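Long-range contacts in anopheles Plasmodium-responsive Leucine-rich repeat protein 1 (Anopheles gambiae, PDB 3OJA), which probably acts in mosquito immunity against Plasmodium, its leucine-rich repeat domain carrying a helical region that pairs it with a partner protein: residues V122-V127 with T146-T151; L207-A212 with N224-P229; Q240-T245 with S262-E267; R491-P496 with N508-H513. All blocks are in the same frame, centred on the assembly; numbering follows the deposited sequence.

Contact 1. Residues V122-V127 with T146-T151; sequences VPLLTV and TPKLTT
Lys148 runs beside the turn Val122-Leu125 and can be traced atom by atom. Its CB lies 3.6 Å from Leu125 O and close beside the methyl of Thr126. CG stands anti to the carbonyl carbon (chi1 -84°), which sends the chain back along the neighbouring turn, and CD arrives 3.9 Å from Pro123 O, next to Leu124 CA. Beyond CD the chain bends and the ammonium end leads away from residues 122-127.

Thr126 lies alongside Lys148 and points the same way, its CG2 3.3 Å from Lys148 O. Its OG1 is turned elsewhere, to a hydrogen bond with Gln102 O. Among the buried side chains, Thr146 CG2 packs 3.9 Å from Leu125 CB and also touches Val122 O, while Leu125 CG and Leu149 CD1 approach at 4.4 Å.

Both segments are the same part of successive leucine-rich repeats, 24 residues apart. Each forms a type I turn, Val122-Leu125 and Thr146-Leu149, before entering the parallel strands 127-129 and 151-153, and Leu125 and Leu149 share one conformation, CG anti to the backbone N in both. Strand pairing begins at Val127 and Thr151.

One carbonyl serves two donors at this entrance. Thr150 N reaches Thr126 O in the carbonyl plane, on a lone pair, at 2.7 Å. Thr151 N meets Thr126 O nearly along the C=O axis, at 3.0 Å. Nearer the turns a water donates to Leu125 O, more weakly to Pro123 O, and accepts from Lys148 N at 3.0 Å.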
# COMPACT_ATOMS: atom_id res chain seq x y z
N VAL B 122 -28.90 -23.69 -36.22
CA VAL B 122 -29.06 -24.54 -35.05
C VAL B 122 -29.97 -23.83 -34.08
O VAL B 122 -29.56 -23.51 -32.99
CB VAL B 122 -27.72 -24.84 -34.37
CG1 VAL B 122 -26.83 -25.62 -35.30
CG2 VAL B 122 -27.03 -23.59 -34.04
N PRO B 123 -31.24 -23.63 -34.45
CA PRO B 123 -32.10 -22.80 -33.61
C PRO B 123 -32.62 -23.45 -32.34
O PRO B 123 -33.39 -22.85 -31.64
CB PRO B 123 -33.27 -22.53 -34.54
CG PRO B 123 -33.44 -23.88 -35.19
CD PRO B 123 -32.03 -24.40 -35.42
N LEU B 124 -32.19 -24.65 -32.02
CA LEU B 124 -32.61 -25.24 -30.76
C LEU B 124 -31.42 -25.30 -29.83
O LEU B 124 -31.49 -25.98 -28.78
CB LEU B 124 -33.18 -26.65 -30.96
CG LEU B 124 -34.23 -26.90 -32.05
CD1 LEU B 124 -34.81 -28.29 -31.88
CD2 LEU B 124 -35.30 -25.88 -31.99
N LEU B 125 -30.34 -24.58 -30.19
CA LEU B 125 -29.13 -24.46 -29.34
C LEU B 125 -29.42 -23.93 -27.92
O LEU B 125 -29.97 -22.86 -27.75
CB LEU B 125 -28.11 -23.58 -30.03
CG LEU B 125 -26.69 -23.70 -29.48
CD1 LEU B 125 -26.31 -25.16 -29.33
CD2 LEU B 125 -25.76 -22.97 -30.43
N THR B 126 -29.11 -24.73 -26.90
CA THR B 126 -29.30 -24.28 -25.53
C THR B 126 -27.99 -24.22 -24.79
O THR B 126 -27.83 -23.37 -23.93
CB THR B 126 -30.32 -25.10 -24.69
OG1 THR B 126 -29.97 -26.45 -24.73
CG2 THR B 126 -31.70 -24.99 -25.23
N VAL B 127 -27.01 -25.04 -25.16
CA VAL B 127 -25.76 -25.01 -24.48
C VAL B 127 -24.64 -24.97 -25.49
O VAL B 127 -24.64 -25.77 -26.40
CB VAL B 127 -25.55 -26.25 -23.65
CG1 VAL B 127 -24.17 -26.25 -23.08
CG2 VAL B 127 -26.60 -26.36 -22.52
N THR B 146 -30.09 -17.87 -32.20
CA THR B 146 -30.16 -18.98 -31.25
C THR B 146 -30.90 -18.54 -30.03
O THR B 146 -30.37 -18.51 -28.94
CB THR B 146 -28.78 -19.42 -30.80
OG1 THR B 146 -28.00 -18.27 -30.53
CG2 THR B 146 -28.08 -20.18 -31.90
N PRO B 147 -32.16 -18.19 -30.21
CA PRO B 147 -32.92 -17.56 -29.12
C PRO B 147 -33.06 -18.48 -27.98
O PRO B 147 -33.52 -18.04 -26.95
CB PRO B 147 -34.29 -17.32 -29.72
CG PRO B 147 -34.31 -18.31 -30.86
CD PRO B 147 -32.95 -18.30 -31.43
N LYS B 148 -32.69 -19.73 -28.11
CA LYS B 148 -32.91 -20.61 -27.00
C LYS B 148 -31.67 -20.81 -26.20
O LYS B 148 -31.64 -21.71 -25.38
CB LYS B 148 -33.41 -21.95 -27.47
CG LYS B 148 -34.91 -22.01 -27.72
CD LYS B 148 -35.35 -23.34 -28.34
CE LYS B 148 -36.81 -23.69 -28.01
NZ LYS B 148 -36.86 -24.53 -26.76
N LEU B 149 -30.64 -19.99 -26.43
CA LEU B 149 -29.33 -20.22 -25.82
C LEU B 149 -29.38 -20.04 -24.29
O LEU B 149 -29.71 -18.95 -23.80
CB LEU B 149 -28.32 -19.26 -26.43
CG LEU B 149 -26.82 -19.41 -26.07
CD1 LEU B 149 -26.28 -20.81 -26.15
CD2 LEU B 149 -26.01 -18.52 -26.99
N THR B 150 -29.11 -21.07 -23.48
CA THR B 150 -29.18 -20.78 -22.04
C THR B 150 -27.83 -20.75 -21.31
O THR B 150 -27.71 -20.14 -20.24
CB THR B 150 -30.13 -21.69 -21.29
OG1 THR B 150 -29.37 -22.82 -20.82
CG2 THR B 150 -31.27 -22.09 -22.19
N THR B 151 -26.82 -21.36 -21.89
CA THR B 151 -25.53 -21.41 -21.23
C THR B 151 -24.51 -21.22 -22.30
O THR B 151 -24.59 -21.87 -23.35
CB THR B 151 -25.31 -22.76 -20.57
OG1 THR B 151 -26.16 -22.86 -19.42
CG2 THR B 151 -23.82 -22.99 -20.23
O HOH W 1 -31.10 -21.70 -29.66

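Contact 2. Residues L207-A212 with N224-P229; sequences LAIPIA and NVVRGP. With NAG (2-acetamido-2-deoxy-beta-D-glucopyranose), chain G.
The guanidinium of Arg227 has Ala208 CB over one face, 3.5 Å above the plane and displaced toward the rim, where NH2 is the nearest atom. That same NH2 forms a salt bridge with Asp187 OD2, so the charged end has its partner beyond the two segments. The side chain leaves the backbone with CG between N and the carbonyl carbon (chi1 61°) and bends again at chi3, which lays it across Ala208. The other flat group, the amide of Asn224, turns to sugar: ND2 donates to NAG O5 at 3.0 Å with an N-H...O angle of 165°, the sugar being the one attached to Asn243.

Residues 206-208 and 225-227 make a two-stranded parallel sheet, separate from the long run of parallel strands of the leucine-rich repeat solenoid. Leu207 pairs with Val226 on one face and Ala208 with Arg227 on the other. The backbone alternates as parallel strands do: Leu207 N to Val225 O, then Arg227 N to Leu207 O at 3.1 Å, then Ile209 N to Arg227 O at 2.7 Å.

Apolar side chains add to the pairing. Ile209 crosses Val226 obliquely, its CD1 3.6 Å from Val226 CG1, and beyond the strands Pro229 CG sits 3.8 Å from Ile211 CB. A water donates to both Ile209 O and Pro229 O, joining the two segments where direct pairing has ended.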
# COMPACT_ATOMS: atom_id res chain seq x y z
N LEU B 207 -18.32 -1.64 -14.88
CA LEU B 207 -19.05 -2.89 -14.83
C LEU B 207 -20.57 -2.62 -14.82
O LEU B 207 -21.11 -2.15 -13.82
CB LEU B 207 -18.61 -3.59 -13.57
CG LEU B 207 -19.38 -4.86 -13.36
CD1 LEU B 207 -18.84 -5.86 -14.37
CD2 LEU B 207 -19.30 -5.39 -11.92
N ALA B 208 -21.29 -2.85 -15.91
CA ALA B 208 -22.73 -2.63 -15.84
C ALA B 208 -23.34 -3.93 -15.35
O ALA B 208 -22.93 -4.99 -15.83
CB ALA B 208 -23.24 -2.28 -17.17
N ILE B 209 -24.28 -3.90 -14.40
CA ILE B 209 -24.79 -5.12 -13.77
C ILE B 209 -26.26 -5.26 -14.07
O ILE B 209 -27.06 -4.35 -13.81
CB ILE B 209 -24.61 -5.10 -12.24
CG1 ILE B 209 -23.13 -5.14 -11.84
CG2 ILE B 209 -25.24 -6.28 -11.64
CD1 ILE B 209 -22.92 -5.16 -10.34
N PRO B 210 -26.66 -6.40 -14.65
CA PRO B 210 -28.02 -6.44 -15.18
C PRO B 210 -28.97 -6.66 -14.04
O PRO B 210 -28.53 -6.85 -12.89
CB PRO B 210 -28.00 -7.64 -16.06
CG PRO B 210 -26.81 -8.51 -15.52
CD PRO B 210 -25.99 -7.70 -14.63
N ILE B 211 -30.26 -6.66 -14.35
CA ILE B 211 -31.25 -6.40 -13.33
C ILE B 211 -31.50 -7.55 -12.33
O ILE B 211 -32.06 -7.34 -11.25
CB ILE B 211 -32.57 -5.98 -13.96
CG1 ILE B 211 -33.57 -5.64 -12.83
CG2 ILE B 211 -33.06 -7.08 -14.89
CD1 ILE B 211 -34.77 -4.99 -13.25
N ALA B 212 -31.14 -8.77 -12.68
CA ALA B 212 -31.60 -9.92 -11.88
C ALA B 212 -30.56 -10.97 -11.68
O ALA B 212 -30.91 -12.03 -11.24
CB ALA B 212 -32.87 -10.55 -12.45
N ASN B 224 -13.61 0.67 -11.76
CA ASN B 224 -13.72 1.75 -10.78
C ASN B 224 -15.12 2.27 -10.74
O ASN B 224 -15.40 3.12 -9.91
CB ASN B 224 -12.75 2.97 -10.97
CG ASN B 224 -12.71 3.48 -12.42
OD1 ASN B 224 -13.69 3.34 -13.21
ND2 ASN B 224 -11.55 4.05 -12.82
N VAL B 225 -15.98 1.80 -11.63
CA VAL B 225 -17.33 2.33 -11.69
C VAL B 225 -18.27 1.17 -11.83
O VAL B 225 -18.08 0.35 -12.71
CB VAL B 225 -17.52 3.26 -12.89
CG1 VAL B 225 -18.97 3.60 -13.02
CG2 VAL B 225 -16.67 4.53 -12.77
N VAL B 226 -19.28 1.07 -10.99
CA VAL B 226 -20.30 0.06 -11.14
C VAL B 226 -21.64 0.76 -11.46
O VAL B 226 -21.95 1.78 -10.85
CB VAL B 226 -20.47 -0.73 -9.82
CG1 VAL B 226 -21.53 -1.82 -9.97
CG2 VAL B 226 -19.16 -1.23 -9.28
N ARG B 227 -22.43 0.21 -12.38
CA ARG B 227 -23.72 0.79 -12.75
C ARG B 227 -24.75 -0.27 -13.14
O ARG B 227 -24.41 -1.39 -13.40
CB ARG B 227 -23.52 1.79 -13.90
CG ARG B 227 -22.95 1.18 -15.15
CD ARG B 227 -22.96 2.16 -16.40
NE ARG B 227 -23.63 1.50 -17.50
CZ ARG B 227 -23.05 1.09 -18.63
NH1 ARG B 227 -21.77 1.34 -18.88
NH2 ARG B 227 -23.77 0.45 -19.53
N GLY B 228 -26.03 0.10 -13.20
CA GLY B 228 -27.10 -0.78 -13.62
C GLY B 228 -28.27 -0.54 -12.70
O GLY B 228 -28.15 0.11 -11.67
N PRO B 229 -29.42 -1.10 -13.04
CA PRO B 229 -30.64 -0.89 -12.28
C PRO B 229 -30.55 -1.42 -10.87
O PRO B 229 -29.84 -2.43 -10.72
CB PRO B 229 -31.65 -1.75 -13.01
CG PRO B 229 -30.93 -2.50 -14.01
CD PRO B 229 -29.55 -2.14 -14.07
C1 NAG G . -8.12 3.73 -11.04
C2 NAG G . -7.20 3.74 -12.23
C3 NAG G . -6.61 5.10 -12.57
C4 NAG G . -7.72 6.13 -12.67
C5 NAG G . -8.67 6.02 -11.46
C6 NAG G . -9.89 6.92 -11.65
C7 NAG G . -5.75 1.99 -12.73
C8 NAG G . -4.53 1.22 -12.34
N2 NAG G . -6.07 2.95 -11.87
O3 NAG G . -5.81 5.11 -13.74
O4 NAG G . -7.10 7.40 -12.79
O5 NAG G . -9.12 4.69 -11.21
O6 NAG G . -10.59 6.60 -12.84
O7 NAG G . -6.41 1.75 -13.77
O HOH W 2 -27.12 -3.19 -11.45

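Contact 3. Residues Q240-T245 with S262-E267; sequences QHNNLT and SYNELE. With NAG (2-acetamido-2-deoxy-beta-D-glucopyranose), chain G.
His241 and Tyr263 lie side by side in an offset stack, their ring planes 9° apart and centroids 4.0 Å from each other. The displacement puts Tyr263 CB almost exactly over the imidazole centre, while His241 CE1 and NE2 lie over the tyrosine near CG. Matching first torsions (chi1 -73° and -69°) aim the two rings the same way, and His220 stacks on His241 in turn.

Asn264 also lies alongside its neighbour, Leu244, but works through its amide: OD1 takes Leu244 N at 2.9 Å, in plane and on a lone pair. Its ND2 donates to Leu239 O. This is the asparagine ladder of leucine-rich repeats, in which Asn242 likewise accepts from Ile223 N and Asn288 from Leu266 N. Backbone bonds accompany it, His241 N to Ser262 O at 2.9 Å and Asn242 N to Tyr263 O at 3.1 Å.

Farther along, the Thr245 and Glu265 side chains cross, CG2 of Thr245 lying 3.6 Å from Glu265 CB. The Glu265 carboxylate finds its partners elsewhere: OE1 forms salt bridges with Arg289 and Arg494. A water links OE2 to OD1 of Asn243, the residue whose ND2 is covalently bonded to NAG C1.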
# COMPACT_ATOMS: atom_id res chain seq x y z
N GLN B 240 -12.98 -8.80 -5.95
CA GLN B 240 -11.64 -8.67 -5.46
C GLN B 240 -10.69 -8.35 -6.62
O GLN B 240 -10.92 -8.78 -7.74
CB GLN B 240 -11.19 -9.92 -4.70
CG GLN B 240 -10.97 -11.13 -5.57
CD GLN B 240 -12.21 -12.04 -5.71
OE1 GLN B 240 -13.34 -11.59 -5.54
NE2 GLN B 240 -11.99 -13.31 -6.09
N HIS B 241 -9.61 -7.61 -6.35
CA HIS B 241 -8.61 -7.31 -7.38
C HIS B 241 -9.15 -6.34 -8.49
O HIS B 241 -9.31 -6.67 -9.66
CB HIS B 241 -7.94 -8.61 -7.92
CG HIS B 241 -6.98 -9.23 -6.94
ND1 HIS B 241 -5.65 -8.81 -6.82
CD2 HIS B 241 -7.14 -10.22 -6.03
CE1 HIS B 241 -5.06 -9.52 -5.89
NE2 HIS B 241 -5.94 -10.39 -5.38
N ASN B 242 -9.40 -5.12 -8.08
CA ASN B 242 -9.89 -4.09 -8.97
C ASN B 242 -9.37 -2.69 -8.57
O ASN B 242 -8.43 -2.58 -7.77
CB ASN B 242 -11.44 -4.17 -9.04
CG ASN B 242 -11.93 -5.19 -10.11
OD1 ASN B 242 -11.87 -4.94 -11.34
ND2 ASN B 242 -12.45 -6.34 -9.64
N ASN B 243 -10.00 -1.64 -9.14
CA ASN B 243 -9.63 -0.25 -8.95
C ASN B 243 -10.75 0.58 -8.29
O ASN B 243 -11.03 1.74 -8.63
CB ASN B 243 -9.30 0.33 -10.33
CG ASN B 243 -8.51 1.62 -10.24
OD1 ASN B 243 -7.85 1.88 -9.20
ND2 ASN B 243 -8.53 2.42 -11.35
N LEU B 244 -11.41 -0.04 -7.34
CA LEU B 244 -12.55 0.61 -6.66
C LEU B 244 -12.07 1.62 -5.61
O LEU B 244 -11.10 1.38 -4.85
CB LEU B 244 -13.47 -0.43 -6.00
CG LEU B 244 -14.32 -1.18 -7.01
CD1 LEU B 244 -15.01 -2.28 -6.27
CD2 LEU B 244 -15.28 -0.24 -7.69
N THR B 245 -12.75 2.77 -5.58
CA THR B 245 -12.33 3.82 -4.66
C THR B 245 -13.48 4.38 -3.91
O THR B 245 -13.27 5.11 -3.00
CB THR B 245 -11.52 4.94 -5.29
OG1 THR B 245 -12.08 5.29 -6.56
CG2 THR B 245 -10.10 4.47 -5.48
N SER B 262 -11.89 -7.05 -1.51
CA SER B 262 -10.47 -7.24 -1.35
C SER B 262 -9.64 -6.71 -2.46
O SER B 262 -10.08 -6.76 -3.59
CB SER B 262 -10.22 -8.73 -1.41
OG SER B 262 -10.22 -9.19 -0.14
N TYR B 263 -8.40 -6.34 -2.17
CA TYR B 263 -7.48 -5.92 -3.23
C TYR B 263 -8.12 -4.87 -4.13
O TYR B 263 -7.99 -4.90 -5.38
CB TYR B 263 -6.95 -7.12 -4.04
CG TYR B 263 -6.01 -8.01 -3.21
CD1 TYR B 263 -4.64 -7.75 -3.17
CD2 TYR B 263 -6.50 -9.08 -2.44
CE1 TYR B 263 -3.80 -8.47 -2.41
CE2 TYR B 263 -5.65 -9.84 -1.68
CZ TYR B 263 -4.30 -9.52 -1.67
OH TYR B 263 -3.40 -10.31 -0.95
N ASN B 264 -8.80 -3.92 -3.49
CA ASN B 264 -9.17 -2.70 -4.14
C ASN B 264 -8.40 -1.48 -3.59
O ASN B 264 -7.38 -1.64 -2.91
CB ASN B 264 -10.68 -2.55 -4.10
CG ASN B 264 -11.34 -3.30 -5.26
OD1 ASN B 264 -11.48 -2.74 -6.37
ND2 ASN B 264 -11.70 -4.59 -5.05
N GLU B 265 -8.87 -0.27 -3.90
CA GLU B 265 -8.16 0.93 -3.49
C GLU B 265 -8.97 1.77 -2.50
O GLU B 265 -8.90 2.99 -2.52
CB GLU B 265 -7.84 1.80 -4.68
CG GLU B 265 -7.03 1.18 -5.70
CD GLU B 265 -5.62 0.73 -5.28
OE1 GLU B 265 -5.15 1.03 -4.17
OE2 GLU B 265 -4.99 0.03 -6.10
N LEU B 266 -9.78 1.12 -1.67
CA LEU B 266 -10.65 1.81 -0.75
C LEU B 266 -9.82 2.42 0.39
O LEU B 266 -8.83 1.82 0.88
CB LEU B 266 -11.70 0.83 -0.25
CG LEU B 266 -12.66 0.30 -1.29
CD1 LEU B 266 -13.60 -0.68 -0.74
CD2 LEU B 266 -13.43 1.43 -1.81
N GLU B 267 -10.17 3.65 0.75
CA GLU B 267 -9.52 4.33 1.88
C GLU B 267 -10.37 4.44 3.17
O GLU B 267 -9.82 4.55 4.24
CB GLU B 267 -9.00 5.69 1.47
CG GLU B 267 -7.76 5.59 0.64
CD GLU B 267 -7.30 6.95 0.02
OE1 GLU B 267 -7.47 8.04 0.66
OE2 GLU B 267 -6.77 6.90 -1.11
C1 NAG G . -8.12 3.73 -11.04
C2 NAG G . -7.20 3.74 -12.23
C3 NAG G . -6.61 5.10 -12.57
C4 NAG G . -7.72 6.13 -12.67
C5 NAG G . -8.67 6.02 -11.46
C6 NAG G . -9.89 6.92 -11.65
C7 NAG G . -5.75 1.99 -12.73
C8 NAG G . -4.53 1.22 -12.34
N2 NAG G . -6.07 2.95 -11.87
O3 NAG G . -5.81 5.11 -13.74
O4 NAG G . -7.10 7.40 -12.79
O5 NAG G . -9.12 4.69 -11.21
O6 NAG G . -10.59 6.60 -12.84
O7 NAG G . -6.41 1.75 -13.77
O HOH W 3 -5.25 1.20 -9.05
O HOH W 4 -12.31 5.32 -0.36

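Contact 4. Residues R491-P496 with N508-H513; sequences RRYRLP and NKVFTH
At the corner where helix 456-492 ends in a Schellman motif and the chain turns back toward helix 503-579, Tyr493 and Leu495 pack on His513, Val510 and Lys509. The capping is seen in Arg494, whose positive phi (54°) accompanies its N-H bond to Arg491 O and that of Leu495 to Leu490 O.

Leu495 points toward helix 503-579. Its CD1 approaches Lys509 O at 3.6 Å and His513 CB at 3.8 Å, with Val510 CG2 a little farther off, while CD2 reaches the base of the imidazole. His513 itself holds CG anti to the backbone N (chi1 174°), extending its ring toward Tyr493, and CD2 comes within 3.4 Å of Tyr493 CB. The two rings meet at a slant, their planes 46° apart and centroids separated by 5.4 Å.

This helix-loop-helix corner, whose two helices run in much the same direction here, belongs to the LRIM1-type dimerization region, and its surroundings agree: Tyr493 OH is hydrogen-bonded to an acidic side chain on the chain of another protein. On the repeat side, Arg494 reaches out to Glu265 and Asn287.

No hydrogen bond joins the two segments directly, so their contact is packing. At its outer margin Lys509 CD comes 3.6 Å from Pro496 O, and the ammonium group goes to Asn506 OD1.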
# COMPACT_ATOMS: atom_id res chain seq x y z
N ARG B 491 3.12 4.88 -4.66
CA ARG B 491 1.84 4.75 -4.03
C ARG B 491 1.12 3.59 -4.68
O ARG B 491 0.56 2.76 -3.99
CB ARG B 491 1.05 6.05 -4.15
CG ARG B 491 1.53 7.07 -3.17
CD ARG B 491 0.95 8.44 -3.40
NE ARG B 491 1.67 9.32 -2.51
CZ ARG B 491 1.34 9.55 -1.26
NH1 ARG B 491 0.24 9.01 -0.75
NH2 ARG B 491 2.11 10.32 -0.51
N ARG B 492 1.18 3.53 -6.02
CA ARG B 492 0.49 2.50 -6.75
C ARG B 492 0.87 1.09 -6.31
O ARG B 492 0.00 0.26 -6.23
CB ARG B 492 0.73 2.63 -8.25
CG ARG B 492 -0.29 1.87 -9.12
CD ARG B 492 0.26 1.67 -10.54
NE ARG B 492 -0.57 0.79 -11.38
CZ ARG B 492 -0.49 0.71 -12.72
NH1 ARG B 492 0.39 1.44 -13.42
NH2 ARG B 492 -1.30 -0.14 -13.37
N TYR B 493 2.15 0.83 -6.05
CA TYR B 493 2.61 -0.51 -5.75
C TYR B 493 2.79 -0.68 -4.27
O TYR B 493 3.41 -1.59 -3.80
CB TYR B 493 3.89 -0.86 -6.54
CG TYR B 493 3.64 -0.84 -8.03
CD1 TYR B 493 2.81 -1.78 -8.61
CD2 TYR B 493 4.16 0.16 -8.86
CE1 TYR B 493 2.53 -1.76 -9.93
CE2 TYR B 493 3.86 0.19 -10.22
CZ TYR B 493 3.04 -0.78 -10.73
OH TYR B 493 2.71 -0.83 -12.07
N ARG B 494 2.26 0.24 -3.51
CA ARG B 494 2.33 0.15 -2.05
C ARG B 494 3.73 -0.01 -1.50
O ARG B 494 3.92 -0.66 -0.49
CB ARG B 494 1.45 -0.97 -1.57
CG ARG B 494 0.03 -0.71 -1.98
CD ARG B 494 -0.86 -1.87 -1.90
NE ARG B 494 -2.16 -1.50 -2.42
CZ ARG B 494 -3.31 -2.09 -2.09
NH1 ARG B 494 -3.30 -3.07 -1.19
NH2 ARG B 494 -4.45 -1.69 -2.67
N LEU B 495 4.69 0.64 -2.14
CA LEU B 495 6.06 0.64 -1.68
C LEU B 495 6.25 1.73 -0.62
O LEU B 495 5.64 2.78 -0.66
CB LEU B 495 6.95 0.87 -2.89
CG LEU B 495 6.81 -0.23 -3.93
CD1 LEU B 495 7.60 0.04 -5.21
CD2 LEU B 495 7.28 -1.56 -3.33
N PRO B 496 7.13 1.50 0.34
CA PRO B 496 7.29 2.56 1.32
C PRO B 496 8.37 3.48 0.82
O PRO B 496 9.38 2.97 0.37
CB PRO B 496 7.77 1.80 2.55
CG PRO B 496 8.28 0.42 2.01
CD PRO B 496 8.14 0.44 0.52
N ASN B 508 14.48 2.91 -8.50
CA ASN B 508 14.88 1.52 -8.43
C ASN B 508 13.94 0.76 -7.54
O ASN B 508 13.88 -0.46 -7.64
CB ASN B 508 16.33 1.34 -7.96
CG ASN B 508 17.33 1.25 -9.14
OD1 ASN B 508 17.02 0.72 -10.22
ND2 ASN B 508 18.54 1.77 -8.93
N LYS B 509 13.23 1.43 -6.64
CA LYS B 509 12.40 0.67 -5.72
C LYS B 509 11.24 0.14 -6.57
O LYS B 509 10.85 -1.01 -6.45
CB LYS B 509 11.87 1.52 -4.56
CG LYS B 509 12.13 0.96 -3.18
CD LYS B 509 11.92 1.98 -2.04
CE LYS B 509 12.95 3.16 -2.07
NZ LYS B 509 12.62 4.28 -1.09
N VAL B 510 10.70 0.99 -7.45
CA VAL B 510 9.65 0.60 -8.34
C VAL B 510 10.15 -0.49 -9.27
O VAL B 510 9.49 -1.54 -9.39
CB VAL B 510 9.19 1.81 -9.17
CG1 VAL B 510 8.19 1.44 -10.27
CG2 VAL B 510 8.66 2.89 -8.24
N PHE B 511 11.29 -0.31 -9.94
CA PHE B 511 11.73 -1.32 -10.89
C PHE B 511 12.03 -2.67 -10.19
O PHE B 511 11.70 -3.74 -10.70
CB PHE B 511 12.91 -0.87 -11.74
CG PHE B 511 12.63 0.33 -12.54
CD1 PHE B 511 11.36 0.61 -12.95
CD2 PHE B 511 13.62 1.19 -12.89
CE1 PHE B 511 11.09 1.71 -13.67
CE2 PHE B 511 13.34 2.28 -13.63
CZ PHE B 511 12.06 2.54 -14.01
N THR B 512 12.60 -2.63 -9.01
CA THR B 512 12.97 -3.86 -8.35
C THR B 512 11.68 -4.56 -8.02
O THR B 512 11.55 -5.77 -8.22
CB THR B 512 13.87 -3.60 -7.09
OG1 THR B 512 15.22 -3.37 -7.52
CG2 THR B 512 13.83 -4.75 -6.09
N HIS B 513 10.71 -3.80 -7.52
CA HIS B 513 9.38 -4.38 -7.24
C HIS B 513 8.76 -5.06 -8.50
O HIS B 513 8.35 -6.21 -8.42
CB HIS B 513 8.38 -3.35 -6.69
CG HIS B 513 7.00 -3.91 -6.55
ND1 HIS B 513 6.70 -4.93 -5.66
CD2 HIS B 513 5.84 -3.63 -7.19
CE1 HIS B 513 5.42 -5.23 -5.76
NE2 HIS B 513 4.87 -4.45 -6.68

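Contacts 1, 2 and 3 all join neighbouring turns of the repeat solenoid, whereas contact 4 packs the turn after helix 456-492 against helix 503-579. All four are partly buried, with contact 3 having the most buried residues. Their chemistry differs: contact 1 pairs turns at the start of strands, contact 2 is a short strand pair, contact 3 uses side-chain amides and stacked rings, and contact 4 has packing alone. Contacts 2 and 3 touch at Asn224 and Asn243 and share one sugar. Contact 3 meets contact 4 through Arg494, salt-bridged to Glu265, which ties the repeats to the helical region. Contact 1 lies apart, its centre about 49 Å from that of contact 4.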